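Local coordinates for putative secreted cellulose-binding protein (Streptomyces coelicolor, PDB 4OY6), which probably acts as a copper-dependent lytic polysaccharide monooxygenase of family AA10 that oxidises cellulose, at residues Gly50-Gly55 / Arg74-Arg79; Gln68-Gly73 / Gln127-Gly132; Ala110-Val115 / Val137-Ser142; Val115-Gln120 / Ser156-Arg161. All coordinates share one frame; numbering follows the deposited sequence. Where two conformers were deposited one is given.

Overall arrangement
Interactions 3 and 4 sit on strand 110-118 and share Val115; interaction 1 reaches the same sheet through strand 52-54, while interaction 2 joins two loops. All four mix buried and more accessible residues. Interaction 2 lies nearest the centre of the chain, about 10 Å away, and is apolar. Interaction 1 is polar and water-bridged near the copper site. Interaction 3 pairs backbones at a sheet edge and adds a cation-pi contact, whereas interaction 4 holds a connecting loop with one glutamine amide. Interactions 1 and 4 lie on opposite sides of the chain's centre, about 26 Å apart between centres. Arg53 links interaction 1 to interaction 2 through Gly72, and Lys119 links interaction 4 to interaction 2 through Gly132.

Interaction 1: Gly50-Gly55 / Arg74-Arg79; sequences GLYRNG and RTESGR
The carbonyl oxygen Tyr52 O is gripped twice: Thr75 OG1 donates to it at 2.7 Å, and a bridging water donates to it at 3.0 Å. Tyr52 belongs to the short strand 52-54, which pairs with strand 175-184 in the beta-sandwich of this AA10 enzyme, and the loop 74-79 lies against it. With OG1 of Thr75 anti to the backbone N (chi1 -161°), the hydroxyl reaches the strand while its methyl lies near Leu51 CD2. The donor is tilted 33° from the carbonyl plane.

Glu76 lies over one face of the Tyr52 ring, OE2 coming within 3.2 Å of CZ. Ring and carboxylate planes are 36° apart, an inclined overlap rather than a flat stack. The water on Tyr52 O also donates to Glu76 OE2. A second water, in the ring plane at its edge, bonds to Tyr52 OH at 2.6 Å and donates to Glu76 OE1. That carboxylate oxygen also takes a salt bridge from Arg79 NH2 at 2.8 Å, through its anti lone pair and nearly in the guanidinium plane.

The tyrosine meets His1, a copper ligand, edge to face, which puts Tyr52 in the second shell of the copper site, with Glu76 and Arg79 behind it. Arg53 NH1 finds its main partner in Gly72 O. Arg79 NH2 adds a weak bond to Gly50 O at 3.3 Å.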
loop_
_atom_site.group_PDB
_atom_site.type_symbol
_atom_site.label_atom_id
_atom_site.label_comp_id
_atom_site.label_asym_id
_atom_site.label_seq_id
_atom_site.Cartn_x
_atom_site.Cartn_y
_atom_site.Cartn_z
ATOM N N GLY A 50 1.553 -10.732 2.359
ATOM C CA GLY A 50 0.294 -11.340 2.715
ATOM C C GLY A 50 -0.912 -10.435 2.894
ATOM O O GLY A 50 -1.860 -10.816 3.585
ATOM N N LEU A 51 -0.901 -9.244 2.264
ATOM C CA LEU A 51 -1.973 -8.273 2.471
ATOM C C LEU A 51 -3.015 -8.406 1.362
ATOM O O LEU A 51 -3.026 -7.630 0.407
ATOM C CB LEU A 51 -1.393 -6.866 2.576
ATOM C CG LEU A 51 -2.228 -5.902 3.438
ATOM C CD1 LEU A 51 -1.450 -4.620 3.659
ATOM C CD2 LEU A 51 -3.613 -5.606 2.856
ATOM N N TYR A 52 -3.883 -9.406 1.505
ATOM C CA TYR A 52 -4.865 -9.741 0.499
ATOM C C TYR A 52 -6.213 -10.086 1.127
ATOM O O TYR A 52 -6.293 -10.416 2.321
ATOM C CB TYR A 52 -4.394 -10.936 -0.375
ATOM C CG TYR A 52 -4.322 -12.218 0.409
ATOM C CD1 TYR A 52 -3.204 -12.556 1.167
ATOM C CD2 TYR A 52 -5.420 -13.068 0.476
ATOM C CE1 TYR A 52 -3.170 -13.680 1.971
ATOM C CE2 TYR A 52 -5.382 -14.208 1.247
ATOM C CZ TYR A 52 -4.249 -14.512 2.000
ATOM O OH TYR A 52 -4.213 -15.644 2.781
ATOM N N ARG A 53 -7.240 -10.051 0.288
ATOM C CA ARG A 53 -8.559 -10.614 0.583
ATOM C C ARG A 53 -8.919 -11.539 -0.566
ATOM O O ARG A 53 -8.641 -11.238 -1.727
ATOM C CB ARG A 53 -9.671 -9.534 0.614
ATOM C CG ARG A 53 -9.510 -8.442 1.631
ATOM C CD ARG A 53 -10.718 -7.531 1.654
ATOM N NE ARG A 53 -11.827 -8.155 2.308
ATOM C CZ ARG A 53 -12.064 -8.155 3.620
ATOM N NH1 ARG A 53 -11.313 -7.465 4.464
ATOM N NH2 ARG A 53 -13.119 -8.807 4.093
ATOM N N ASN A 54 -9.585 -12.635 -0.239
ATOM C CA ASN A 54 -10.217 -13.493 -1.250
ATOM C C ASN A 54 -11.691 -13.168 -1.411
ATOM O O ASN A 54 -12.355 -12.839 -0.431
ATOM C CB ASN A 54 -10.119 -14.966 -0.829
ATOM C CG ASN A 54 -8.705 -15.468 -0.762
ATOM O OD1 ASN A 54 -7.806 -14.967 -1.446
ATOM N ND2 ASN A 54 -8.506 -16.497 0.051
ATOM N N GLY A 55 -12.197 -13.298 -2.640
ATOM C CA GLY A 55 -13.633 -13.362 -2.881
ATOM C C GLY A 55 -14.355 -12.042 -2.929
ATOM O O GLY A 55 -15.574 -12.010 -2.790
ATOM N N ARG A 74 -9.071 -4.653 7.439
ATOM C CA ARG A 74 -8.680 -5.450 8.594
ATOM C C ARG A 74 -8.562 -6.919 8.194
ATOM O O ARG A 74 -9.004 -7.844 8.874
ATOM C CB ARG A 74 -9.578 -5.220 9.800
ATOM C CG ARG A 74 -9.524 -3.798 10.305
ATOM C CD ARG A 74 -10.470 -3.580 11.462
ATOM N NE ARG A 74 -10.441 -2.197 11.911
ATOM C CZ ARG A 74 -11.380 -1.612 12.637
ATOM N NH1 ARG A 74 -12.441 -2.298 13.038
ATOM N NH2 ARG A 74 -11.249 -0.335 12.966
ATOM N N THR A 75 -7.904 -7.127 7.062
ATOM C CA THR A 75 -7.838 -8.455 6.472
ATOM C C THR A 75 -6.863 -9.357 7.246
ATOM O O THR A 75 -6.159 -8.916 8.166
ATOM C CB THR A 75 -7.436 -8.406 4.981
ATOM O OG1 THR A 75 -7.808 -9.632 4.386
ATOM C CG2 THR A 75 -5.948 -8.137 4.738
ATOM N N GLU A 76 -6.860 -10.643 6.904
ATOM C CA GLU A 76 -5.877 -11.584 7.450
ATOM C C GLU A 76 -5.868 -11.546 8.973
ATOM O O GLU A 76 -4.825 -11.449 9.628
ATOM C CB GLU A 76 -4.497 -11.356 6.840
ATOM C CG GLU A 76 -4.412 -11.813 5.389
ATOM C CD GLU A 76 -4.425 -13.310 5.275
ATOM O OE1 GLU A 76 -3.378 -13.920 5.586
ATOM O OE2 GLU A 76 -5.477 -13.888 4.907
ATOM N N SER A 77 -7.063 -11.668 9.541
ATOM C CA SER A 77 -7.233 -11.803 10.979
ATOM C C SER A 77 -6.608 -10.636 11.748
ATOM O O SER A 77 -6.140 -10.804 12.874
ATOM C CB SER A 77 -6.648 -13.155 11.435
ATOM O OG SER A 77 -7.268 -14.246 10.748
ATOM N N GLY A 78 -6.620 -9.457 11.139
ATOM C CA GLY A 78 -6.142 -8.258 11.788
ATOM C C GLY A 78 -4.639 -8.036 11.785
ATOM O O GLY A 78 -4.164 -7.081 12.391
ATOM N N ARG A 79 -3.877 -8.853 11.063
ATOM C CA ARG A 79 -2.420 -8.761 11.100
ATOM C C ARG A 79 -1.889 -7.394 10.711
ATOM O O ARG A 79 -0.853 -6.977 11.212
ATOM C CB ARG A 79 -1.797 -9.866 10.221
ATOM C CG ARG A 79 -0.290 -9.852 10.177
ATOM C CD ARG A 79 0.301 -11.117 9.573
ATOM N NE ARG A 79 -0.090 -11.353 8.172
ATOM C CZ ARG A 79 -0.992 -12.238 7.753
ATOM N NH1 ARG A 79 -1.668 -12.997 8.595
ATOM N NH2 ARG A 79 -1.195 -12.362 6.453
HETATM O O HOH W 1 -2.255 -16.346 4.305
HETATM O O HOH W 2 -7.601 -12.630 3.796
HETATM O O HOH W 3 -11.556 -8.921 7.406
#

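Interaction 2: Gln68-Gly73 / Gln127-Gly132; sequences QLCSGG and QALTWG
Apolar contact carries the meeting of Leu69 with Leu129 and Trp131, where a type I beta turn, Leu69 to Gly72, packs against the loop that leads into strand 134-139 of the sandwich. The aromatic part is a CH-pi contact: Leu69 CD1 lies 4.1 Å from the centroid of the Trp131 five-membered ring, 26° off the normal. CD2 of the same leucine sits over the centre of the whole indole, so both methyls press on one face. The indole has its own tether, since NE1 bonds to Val64 O, and Ile167 of strand 161-170 also touches it.

The aliphatic contacts run from Leu129 CD2, which meets Leu69 CB at 4.3 Å and Cys70 SG at 3.9 Å. That sulfur forms the disulfide with Cys180, so the turn is tied covalently to strand 175-184. An alanine in place of Leu69 would lack both methyls and would probably leave a gap over the indole face.

The polar bonds here stay within segment 68-73. Gly73 N, just past the turn, donates to Gln68 O at 2.8 Å, and Gly72 N closes the turn on Leu69 O at 3.0 Å, an oxygen that Tyr165 OH also engages.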
loop_
_atom_site.group_PDB
_atom_site.type_symbol
_atom_site.label_atom_id
_atom_site.label_comp_id
_atom_site.label_asym_id
_atom_site.label_seq_id
_atom_site.Cartn_x
_atom_site.Cartn_y
_atom_site.Cartn_z
ATOM N N GLN A 68 -10.030 1.845 6.949
ATOM C CA GLN A 68 -9.409 0.521 6.929
ATOM C C GLN A 68 -8.823 0.195 5.565
ATOM O O GLN A 68 -8.577 -0.961 5.232
ATOM C CB GLN A 68 -10.406 -0.579 7.322
ATOM C CG GLN A 68 -11.065 -0.337 8.664
ATOM C CD GLN A 68 -12.127 -1.336 8.988
ATOM O OE1 GLN A 68 -12.101 -2.471 8.503
ATOM N NE2 GLN A 68 -13.053 -0.946 9.841
ATOM N N LEU A 69 -8.570 1.209 4.746
ATOM C CA LEU A 69 -8.043 0.959 3.410
ATOM C C LEU A 69 -6.658 0.295 3.455
ATOM O O LEU A 69 -6.384 -0.661 2.719
ATOM C CB LEU A 69 -7.993 2.232 2.543
ATOM C CG LEU A 69 -9.336 2.585 1.883
ATOM C CD1 LEU A 69 -10.442 2.951 2.895
ATOM C CD2 LEU A 69 -9.149 3.687 0.850
ATOM N N CYS A 70 -5.758 0.808 4.286
ATOM C CA CYS A 70 -4.374 0.329 4.273
ATOM C C CYS A 70 -4.198 -1.039 4.904
ATOM O O CYS A 70 -3.182 -1.672 4.664
ATOM C CB CYS A 70 -3.421 1.344 4.902
ATOM S SG CYS A 70 -3.395 2.923 3.988
ATOM N N SER A 71 -5.181 -1.515 5.665
ATOM C CA SER A 71 -5.201 -2.896 6.151
ATOM C C SER A 71 -6.076 -3.808 5.282
ATOM O O SER A 71 -6.307 -4.957 5.644
ATOM C CB SER A 71 -5.719 -2.953 7.566
ATOM O OG SER A 71 -7.088 -2.608 7.616
ATOM N N GLY A 72 -6.539 -3.311 4.142
ATOM C CA GLY A 72 -7.394 -4.129 3.294
ATOM C C GLY A 72 -8.673 -4.555 3.984
ATOM O O GLY A 72 -9.170 -5.650 3.742
ATOM N N GLY A 73 -9.250 -3.671 4.789
ATOM C CA GLY A 73 -10.453 -3.996 5.541
ATOM C C GLY A 73 -10.165 -4.914 6.721
ATOM O O GLY A 73 -10.927 -5.840 6.986
ATOM N N GLN A 127 -5.379 12.658 8.993
ATOM C CA GLN A 127 -6.705 12.202 8.597
ATOM C C GLN A 127 -6.682 10.742 8.164
ATOM O O GLN A 127 -5.753 10.305 7.472
ATOM C CB GLN A 127 -7.198 13.023 7.416
ATOM C CG GLN A 127 -7.322 14.512 7.698
ATOM C CD GLN A 127 -7.881 15.246 6.504
ATOM O OE1 GLN A 127 -7.143 15.769 5.688
ATOM N NE2 GLN A 127 -9.203 15.224 6.357
ATOM N N ALA A 128 -7.717 10.000 8.571
ATOM C CA ALA A 128 -7.871 8.612 8.149
ATOM C C ALA A 128 -8.201 8.545 6.654
ATOM O O ALA A 128 -8.944 9.387 6.125
ATOM C CB ALA A 128 -8.993 7.963 8.935
ATOM N N LEU A 129 -7.634 7.566 5.963
ATOM C CA LEU A 129 -7.963 7.347 4.562
ATOM C C LEU A 129 -9.403 6.844 4.409
ATOM O O LEU A 129 -9.848 5.957 5.134
ATOM C CB LEU A 129 -7.035 6.327 3.937
ATOM C CG LEU A 129 -5.860 6.822 3.144
ATOM C CD1 LEU A 129 -4.802 7.198 4.165
ATOM C CD2 LEU A 129 -5.418 5.704 2.188
ATOM N N THR A 130 -10.092 7.422 3.433
ATOM C CA THR A 130 -11.445 7.023 3.051
ATOM C C THR A 130 -11.481 6.936 1.530
ATOM O O THR A 130 -10.675 7.553 0.843
ATOM C CB THR A 130 -12.509 8.026 3.517
ATOM O OG1 THR A 130 -12.370 9.223 2.747
ATOM C CG2 THR A 130 -12.369 8.302 5.027
ATOM N N TRP A 131 -12.457 6.201 1.016
ATOM C CA TRP A 131 -12.628 6.097 -0.425
ATOM C C TRP A 131 -12.937 7.463 -1.048
ATOM O O TRP A 131 -12.503 7.760 -2.162
ATOM C CB TRP A 131 -13.719 5.098 -0.761
ATOM C CG TRP A 131 -13.320 3.672 -0.515
ATOM C CD1 TRP A 131 -13.617 2.901 0.585
ATOM C CD2 TRP A 131 -12.552 2.834 -1.386
ATOM N NE1 TRP A 131 -13.099 1.648 0.439
ATOM C CE2 TRP A 131 -12.441 1.575 -0.761
ATOM C CE3 TRP A 131 -11.972 3.009 -2.638
ATOM C CZ2 TRP A 131 -11.778 0.501 -1.363
ATOM C CZ3 TRP A 131 -11.290 1.937 -3.226
ATOM C CH2 TRP A 131 -11.212 0.708 -2.591
ATOM N N GLY A 132 -13.670 8.289 -0.321
ATOM C CA GLY A 132 -14.046 9.601 -0.822
ATOM C C GLY A 132 -12.899 10.579 -0.961
ATOM O O GLY A 132 -13.023 11.579 -1.667
#

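Interaction 3: Ala110-Val115 / Val137-Ser142; sequences ADYFLV and VARTGS
Tyr112 turns its CG between the backbone N and the carbonyl carbon (chi1 55°), while Arg139 runs out extended with CG anti to its own N, and the two torsions set the guanidinium over the ring. Arg139 NH2 stands 3.5 Å above the ring plane of Tyr112, over its centre. The cation-pi contact is confirmed by the 4.3 Å from Arg139 CZ to the Tyr112 centroid, but the planes are 38° apart, so one amino group leads. Leu114 lies beside the arginine, pointing the same way, with its CD2 over a face of the Arg139 guanidinium.

Thr140 also holds its OG1 between N and carbonyl carbon (chi1 75°), which points the hydroxyl at the neighbouring strand. It accepts from Phe113 N at 2.9 Å and donates to Gly141 O at 2.7 Å, thus doing for Phe113 N what a backbone carbonyl would do in a regular pairing. Thr140 N completes the exchange, bonding to Phe113 O. A valine in place of Thr140 would probably leave Phe113 N without its acceptor and Gly141 O without this donor.

These are neighbouring antiparallel strands, 110-118 and 134-139, of the larger sheet of the sandwich, and Phe113 reaches across to Ile151 of the other sheet. Their register is broken by a classic beta bulge in which Val137 and Ala138 both face Val115. Val115 N donates to Ala138 O at 2.9 Å. In return Val115 O accepts twice, from Val137 N at 2.8 Å and from Ala138 N at 3.1 Å.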
loop_
_atom_site.group_PDB
_atom_site.type_symbol
_atom_site.label_atom_id
_atom_site.label_comp_id
_atom_site.label_asym_id
_atom_site.label_seq_id
_atom_site.Cartn_x
_atom_site.Cartn_y
_atom_site.Cartn_z
ATOM N N ALA A 110 -2.000 -10.437 -13.339
ATOM C CA ALA A 110 -3.046 -9.520 -12.891
ATOM C C ALA A 110 -4.177 -9.481 -13.902
ATOM O O ALA A 110 -3.914 -9.336 -15.096
ATOM C CB ALA A 110 -2.498 -8.112 -12.664
ATOM N N ASP A 111 -5.425 -9.543 -13.431
ATOM C CA ASP A 111 -6.564 -9.210 -14.295
ATOM C C ASP A 111 -6.545 -7.713 -14.607
ATOM O O ASP A 111 -6.872 -7.293 -15.715
ATOM C CB ASP A 111 -7.893 -9.577 -13.625
ATOM C CG ASP A 111 -8.143 -11.079 -13.558
ATOM O OD1 ASP A 111 -7.347 -11.886 -14.105
ATOM O OD2 ASP A 111 -9.158 -11.428 -12.930
ATOM N N TYR A 112 -6.177 -6.926 -13.597
ATOM C CA TYR A 112 -6.048 -5.489 -13.708
ATOM C C TYR A 112 -5.386 -4.972 -12.427
ATOM O O TYR A 112 -5.383 -5.652 -11.393
ATOM C CB TYR A 112 -7.413 -4.799 -13.890
ATOM C CG TYR A 112 -8.450 -5.107 -12.834
ATOM C CD1 TYR A 112 -8.515 -4.370 -11.661
ATOM C CD2 TYR A 112 -9.336 -6.164 -12.978
ATOM C CE1 TYR A 112 -9.446 -4.653 -10.682
ATOM C CE2 TYR A 112 -10.293 -6.436 -12.006
ATOM C CZ TYR A 112 -10.337 -5.692 -10.855
ATOM O OH TYR A 112 -11.260 -5.962 -9.884
ATOM N N PHE A 113 -4.860 -3.754 -12.522
ATOM C CA PHE A 113 -4.523 -2.912 -11.381
ATOM C C PHE A 113 -5.376 -1.664 -11.425
ATOM O O PHE A 113 -5.643 -1.110 -12.486
ATOM C CB PHE A 113 -3.051 -2.475 -11.415
ATOM C CG PHE A 113 -2.067 -3.615 -11.360
ATOM C CD1 PHE A 113 -1.684 -4.147 -10.153
ATOM C CD2 PHE A 113 -1.507 -4.140 -12.515
ATOM C CE1 PHE A 113 -0.770 -5.181 -10.090
ATOM C CE2 PHE A 113 -0.585 -5.180 -12.457
ATOM C CZ PHE A 113 -0.225 -5.703 -11.242
ATOM N N LEU A 114 -5.793 -1.220 -10.248
ATOM C CA LEU A 114 -6.375 0.117 -10.048
ATOM C C LEU A 114 -5.385 0.894 -9.203
ATOM O O LEU A 114 -4.889 0.392 -8.197
ATOM C CB LEU A 114 -7.717 0.050 -9.328
ATOM C CG LEU A 114 -8.742 -0.906 -9.900
ATOM C CD1 LEU A 114 -9.971 -0.940 -8.997
ATOM C CD2 LEU A 114 -9.097 -0.600 -11.341
ATOM N N VAL A 115 -5.116 2.138 -9.587
ATOM C CA VAL A 115 -4.230 2.971 -8.792
ATOM C C VAL A 115 -4.959 4.279 -8.501
ATOM O O VAL A 115 -5.487 4.924 -9.399
ATOM C CB VAL A 115 -2.897 3.275 -9.515
ATOM C CG1 VAL A 115 -1.968 4.032 -8.587
ATOM C CG2 VAL A 115 -2.239 2.004 -10.027
ATOM N N VAL A 137 -6.053 7.433 -10.527
ATOM C CA VAL A 137 -5.013 7.884 -11.426
ATOM C C VAL A 137 -4.666 6.920 -12.551
ATOM O O VAL A 137 -4.071 7.332 -13.537
ATOM C CB VAL A 137 -3.772 8.374 -10.706
ATOM C CG1 VAL A 137 -4.108 9.554 -9.794
ATOM C CG2 VAL A 137 -3.118 7.240 -9.963
ATOM N N ALA A 138 -5.030 5.644 -12.418
ATOM C CA ALA A 138 -4.838 4.685 -13.513
ATOM C C ALA A 138 -5.711 3.467 -13.286
ATOM O O ALA A 138 -5.993 3.104 -12.153
ATOM C CB ALA A 138 -3.384 4.215 -13.599
ATOM N N ARG A 139 -6.141 2.873 -14.394
ATOM C CA ARG A 139 -6.639 1.502 -14.377
ATOM C C ARG A 139 -5.960 0.791 -15.529
ATOM O O ARG A 139 -5.830 1.385 -16.602
ATOM C CB ARG A 139 -8.164 1.412 -14.554
ATOM C CG ARG A 139 -8.667 -0.028 -14.527
ATOM C CD ARG A 139 -10.173 -0.155 -14.367
ATOM N NE ARG A 139 -10.524 -1.578 -14.271
ATOM C CZ ARG A 139 -11.533 -2.081 -13.566
ATOM N NH1 ARG A 139 -12.353 -1.291 -12.865
ATOM N NH2 ARG A 139 -11.724 -3.404 -13.556
ATOM N N THR A 140 -5.525 -0.449 -15.327
ATOM C CA THR A 140 -4.832 -1.156 -16.380
ATOM C C THR A 140 -5.669 -2.298 -16.894
ATOM O O THR A 140 -6.668 -2.677 -16.300
ATOM C CB THR A 140 -3.490 -1.759 -15.896
ATOM O OG1 THR A 140 -3.709 -2.924 -15.085
ATOM C CG2 THR A 140 -2.662 -0.774 -15.096
ATOM N N GLY A 141 -5.219 -2.858 -18.009
ATOM C CA GLY A 141 -5.666 -4.187 -18.430
ATOM C C GLY A 141 -4.858 -5.276 -17.751
ATOM O O GLY A 141 -4.168 -5.065 -16.747
ATOM N N SER A 142 -4.919 -6.456 -18.335
ATOM C CA SER A 142 -4.302 -7.608 -17.737
ATOM C C SER A 142 -2.785 -7.612 -17.962
ATOM O O SER A 142 -2.271 -7.059 -18.923
ATOM C CB SER A 142 -4.977 -8.876 -18.286
ATOM O OG SER A 142 -4.683 -9.055 -19.640
#

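Interaction 4: Val115-Gln120 / Ser156-Arg161; sequences VYVTKQ and SGLTGR
Gln120 and Thr159 meet with their side chains at about a right angle, the amide of one gripping both the backbone and the hydroxyl of the other. The glutamine chain bends at its second torsion (chi2 -71°), folding the amide back onto the loop. Its OE1 accepts from Thr159 N at 2.9 Å, the donor standing 42° out of the amide plane and not on a lone pair. The opposite branch is better aligned: Gln120 NE2 donates to Thr159 OG1 at 3.0 Å, only 6° out of that plane. This pair of bonds fixes the rotation of the amide in the conformer described; a second was deposited for Gln120, so the grip may not be permanent.

Strand 110-118 has just ended here, and loop 156-161 carries the chain from strand 148-154 in one sheet of the beta-sandwich to strand 161-170 in the other. Leu158 slants across its neighbours in this crossing: CD2 approaches Gln120 CG at 4.0 Å, and CD1 reaches Val117 CG1 at 3.9 Å, again in one of two conformers of the valine. Phe185 touches the same leucine from the C-terminal end of the chain. Beside them, His162 NE2 gives weak bonds to Gln120 OE1 and Thr159 O.

Where Thr118 and Arg161 stand apart, a water lies between them, 2.7 Å from Thr118 OG1 and 3.0 Å from Arg161 O, with other acceptors competing for its protons.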
loop_
_atom_site.group_PDB
_atom_site.type_symbol
_atom_site.label_atom_id
_atom_site.label_comp_id
_atom_site.label_asym_id
_atom_site.label_seq_id
_atom_site.Cartn_x
_atom_site.Cartn_y
_atom_site.Cartn_z
ATOM N N VAL A 115 -5.116 2.138 -9.587
ATOM C CA VAL A 115 -4.230 2.971 -8.792
ATOM C C VAL A 115 -4.959 4.279 -8.501
ATOM O O VAL A 115 -5.487 4.924 -9.399
ATOM C CB VAL A 115 -2.897 3.275 -9.515
ATOM C CG1 VAL A 115 -1.968 4.032 -8.587
ATOM C CG2 VAL A 115 -2.239 2.004 -10.027
ATOM N N TYR A 116 -4.971 4.627 -7.221
ATOM C CA TYR A 116 -5.542 5.858 -6.723
ATOM C C TYR A 116 -4.471 6.672 -6.015
ATOM O O TYR A 116 -3.468 6.144 -5.567
ATOM C CB TYR A 116 -6.665 5.597 -5.710
ATOM C CG TYR A 116 -7.796 4.740 -6.205
ATOM C CD1 TYR A 116 -7.701 3.345 -6.171
ATOM C CD2 TYR A 116 -8.949 5.298 -6.740
ATOM C CE1 TYR A 116 -8.726 2.552 -6.620
ATOM C CE2 TYR A 116 -9.990 4.502 -7.202
ATOM C CZ TYR A 116 -9.870 3.131 -7.127
ATOM O OH TYR A 116 -10.884 2.350 -7.584
ATOM N N VAL A 117 -4.725 7.962 -5.877
ATOM C CA VAL A 117 -3.907 8.816 -5.011
ATOM C C VAL A 117 -4.847 9.675 -4.177
ATOM O O VAL A 117 -5.929 10.064 -4.627
ATOM C CB VAL A 117 -2.892 9.698 -5.803
ATOM C CG1 VAL A 117 -2.052 10.538 -4.855
ATOM C CG2 VAL A 117 -1.958 8.858 -6.676
ATOM N N THR A 118 -4.447 9.994 -2.962
ATOM C CA THR A 118 -5.229 10.917 -2.139
ATOM C C THR A 118 -5.306 12.284 -2.819
ATOM O O THR A 118 -4.348 12.766 -3.440
ATOM C CB THR A 118 -4.658 11.036 -0.720
ATOM O OG1 THR A 118 -3.271 11.363 -0.791
ATOM C CG2 THR A 118 -4.847 9.736 0.035
ATOM N N LYS A 119 -6.477 12.897 -2.674
ATOM C CA LYS A 119 -6.724 14.202 -3.255
ATOM C C LYS A 119 -5.844 15.279 -2.621
ATOM O O LYS A 119 -5.500 15.234 -1.439
ATOM C CB LYS A 119 -8.198 14.610 -3.035
ATOM C CG LYS A 119 -9.207 13.709 -3.730
ATOM C CD LYS A 119 -10.643 14.084 -3.406
ATOM C CE LYS A 119 -11.599 13.089 -4.045
ATOM N NZ LYS A 119 -13.011 13.455 -3.775
ATOM N N GLN A 120 -5.523 16.295 -3.407
ATOM C CA GLN A 120 -4.914 17.516 -2.866
ATOM C C GLN A 120 -5.809 18.042 -1.765
ATOM O O GLN A 120 -7.031 18.097 -1.920
ATOM C CB GLN A 120 -4.834 18.631 -3.903
ATOM C CG GLN A 120 -3.774 18.494 -4.970
ATOM C CD GLN A 120 -2.361 18.695 -4.430
ATOM O OE1 GLN A 120 -1.687 17.733 -4.102
ATOM N NE2 GLN A 120 -1.896 19.940 -4.383
ATOM N N SER A 156 -0.588 15.079 -12.598
ATOM C CA SER A 156 -0.206 16.484 -12.615
ATOM C C SER A 156 -1.015 17.219 -11.564
ATOM O O SER A 156 -2.149 16.861 -11.299
ATOM C CB SER A 156 -0.438 17.108 -13.999
ATOM O OG SER A 156 0.297 16.463 -15.017
ATOM N N GLY A 157 -0.425 18.252 -10.974
ATOM C CA GLY A 157 -1.112 19.058 -9.978
ATOM C C GLY A 157 -1.152 18.492 -8.577
ATOM O O GLY A 157 -1.842 19.037 -7.713
ATOM N N LEU A 158 -0.413 17.418 -8.334
ATOM C CA LEU A 158 -0.297 16.868 -6.974
ATOM C C LEU A 158 1.013 17.333 -6.370
ATOM O O LEU A 158 2.048 17.240 -7.009
ATOM C CB LEU A 158 -0.359 15.350 -7.001
ATOM C CG LEU A 158 -1.583 14.774 -7.709
ATOM C CD1 LEU A 158 -1.564 13.255 -7.656
ATOM C CD2 LEU A 158 -2.890 15.301 -7.126
ATOM N N THR A 159 0.974 17.788 -5.129
ATOM C CA THR A 159 2.146 18.296 -4.419
ATOM C C THR A 159 2.191 17.730 -3.019
ATOM O O THR A 159 1.154 17.373 -2.450
ATOM C CB THR A 159 2.130 19.831 -4.367
ATOM O OG1 THR A 159 0.972 20.266 -3.661
ATOM C CG2 THR A 159 2.138 20.430 -5.801
ATOM N N GLY A 160 3.393 17.670 -2.457
ATOM C CA GLY A 160 3.523 17.279 -1.080
ATOM C C GLY A 160 3.101 15.851 -0.795
ATOM O O GLY A 160 3.177 14.954 -1.652
ATOM N N ARG A 161 2.703 15.634 0.452
ATOM C CA ARG A 161 2.433 14.312 1.000
ATOM C C ARG A 161 1.096 13.747 0.506
ATOM O O ARG A 161 0.041 14.357 0.675
ATOM C CB ARG A 161 2.417 14.392 2.522
ATOM C CG ARG A 161 2.020 13.082 3.193
ATOM C CD ARG A 161 1.926 13.186 4.697
ATOM N NE ARG A 161 3.207 13.118 5.374
ATOM C CZ ARG A 161 3.807 11.990 5.712
ATOM N NH1 ARG A 161 3.269 10.817 5.415
ATOM N NH2 ARG A 161 4.957 12.053 6.386
HETATM O O HOH W 4 -2.817 13.863 0.092
#